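Local coordinates for hypothetical protein PAE2754 (Pyrobaculum aerophilum, PDB 1V8P) that acts as a PIN-domain exonuclease, probably magnesium-dependent and slow on single-stranded DNA, and is probably the ribonuclease toxin of a toxin-antitoxin pair, at residues C[41-44]-C[45-48]. The protein carries 1 engineered substitution. Residues are numbered along the deposited sequence; the frame is centred on the assembly and turned at random.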
loop_
_atom_site.group_PDB
_atom_site.type_symbol
_atom_site.label_atom_id
_atom_site.label_comp_id
_atom_site.label_asym_id
_atom_site.label_seq_id
_atom_site.Cartn_x
_atom_site.Cartn_y
_atom_site.Cartn_z
ATOM N N ALA C 41 4.535 -0.827 -22.535
ATOM C CA ALA C 41 3.200 -0.859 -23.131
ATOM C C ALA C 41 3.008 0.160 -24.249
ATOM O O ALA C 41 2.159 -0.023 -25.108
ATOM C CB ALA C 41 2.128 -0.669 -22.050
ATOM N N ALA C 42 3.803 1.222 -24.240
ATOM C CA ALA C 42 3.707 2.268 -25.260
ATOM C C ALA C 42 4.868 2.216 -26.254
ATOM O O ALA C 42 5.181 3.215 -26.904
ATOM C CB ALA C 42 3.665 3.642 -24.590
ATOM N N HIS C 43 5.505 1.057 -26.369
ATOM C CA HIS C 43 6.628 0.892 -27.283
ATOM C C HIS C 43 6.564 -0.485 -27.922
ATOM O O HIS C 43 7.596 -1.078 -28.225
ATOM C CB HIS C 43 7.958 1.031 -26.533
ATOM C CG HIS C 43 8.220 2.405 -25.999
ATOM N ND1 HIS C 43 8.578 3.464 -26.808
ATOM C CD2 HIS C 43 8.188 2.892 -24.735
ATOM C CE1 HIS C 43 8.756 4.541 -26.063
ATOM N NE2 HIS C 43 8.525 4.221 -24.802
ATOM N N TYR C 44 5.346 -0.986 -28.115
ATOM C CA TYR C 44 5.112 -2.301 -28.712
ATOM C C TYR C 44 6.100 -2.662 -29.825
ATOM O O TYR C 44 6.827 -3.646 -29.723
ATOM C CB TYR C 44 3.698 -2.363 -29.286
ATOM C CG TYR C 44 3.145 -3.767 -29.424
ATOM C CD1 TYR C 44 2.650 -4.454 -28.308
ATOM C CD2 TYR C 44 3.084 -4.403 -30.667
ATOM C CE1 TYR C 44 2.101 -5.741 -28.428
ATOM C CE2 TYR C 44 2.537 -5.691 -30.801
ATOM C CZ TYR C 44 2.046 -6.351 -29.677
ATOM O OH TYR C 44 1.480 -7.603 -29.786
ATOM N N ASP C 45 6.109 -1.857 -30.887
ATOM C CA ASP C 45 6.968 -2.084 -32.052
ATOM C C ASP C 45 8.441 -2.374 -31.781
ATOM O O ASP C 45 9.021 -3.302 -32.348
ATOM C CB ASP C 45 6.878 -0.892 -33.016
ATOM C CG ASP C 45 5.485 -0.717 -33.605
ATOM O OD1 ASP C 45 4.865 -1.739 -33.971
ATOM O OD2 ASP C 45 5.016 0.441 -33.711
ATOM N N LYS C 46 9.040 -1.575 -30.911
ATOM C CA LYS C 46 10.450 -1.709 -30.579
ATOM C C LYS C 46 10.862 -3.033 -29.920
ATOM O O LYS C 46 12.051 -3.375 -29.904
ATOM C CB LYS C 46 10.871 -0.517 -29.702
ATOM C CG LYS C 46 10.451 0.828 -30.290
ATOM C CD LYS C 46 11.182 1.993 -29.631
ATOM C CE LYS C 46 10.875 3.323 -30.323
ATOM N NZ LYS C 46 9.455 3.744 -30.125
ATOM N N TRP C 47 9.902 -3.790 -29.392
ATOM C CA TRP C 47 10.246 -5.050 -28.740
ATOM C C TRP C 47 9.402 -6.274 -29.121
ATOM O O TRP C 47 9.797 -7.412 -28.841
ATOM C CB TRP C 47 10.223 -4.881 -27.214
ATOM C CG TRP C 47 8.917 -4.382 -26.655
ATOM C CD1 TRP C 47 8.566 -3.079 -26.408
ATOM C CD2 TRP C 47 7.778 -5.174 -26.301
ATOM N NE1 TRP C 47 7.278 -3.015 -25.923
ATOM C CE2 TRP C 47 6.772 -4.285 -25.847
ATOM C CE3 TRP C 47 7.508 -6.550 -26.322
ATOM C CZ2 TRP C 47 5.515 -4.729 -25.418
ATOM C CZ3 TRP C 47 6.256 -6.993 -25.896
ATOM C CH2 TRP C 47 5.275 -6.081 -25.450
ATOM N N ILE C 48 8.260 -6.052 -29.765
ATOM C CA ILE C 48 7.392 -7.155 -30.149
ATOM C C ILE C 48 8.138 -8.306 -30.836
ATOM O O ILE C 48 7.940 -9.472 -30.486
ATOM C CB ILE C 48 6.241 -6.663 -31.059
ATOM C CG1 ILE C 48 5.203 -7.773 -31.245
ATOM C CG2 ILE C 48 6.782 -6.234 -32.408
ATOM C CD1 ILE C 48 4.620 -8.306 -29.939
#
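Y44 lays its ring against I48, one turn further along the chain, while W47 closes in beside it. The CB of I48 makes an off-centre CH-pi contact with the Y44 ring, 4.3 Å from its centroid, while CG1 lies nearest CE2 and CD1 nearest CZ and OH. A chi1 of -157°, which sets CG roughly trans to the backbone N, brings the Y44 ring alongside the new helix, where the six-membered ring of W47 meets it obliquely, planes at 60°. The carbonyl O of Y44 is gripped twice, by I48 N at 2.8 Å, almost in line with the C=O bond, and by W47 N at 3.1 Å, from above the carbonyl plane; the same oxygen lies over one face of the indole, toward its rim. W47 is buried: NE1 makes a hydrogen bond to L40 O, and its ring meets F93. On the looser side, H43 is partly exposed and K46 exposed, and the lysine, bent at its last torsion (chi4 68°), brings NZ to the imidazole edge, a weak bond of 3.4 Å to ND1. The arrangement is that of a short, weakly bonded helix, 44-48, of about one turn, which follows helix 34-40 across a tight connection on the surface of the PIN domain.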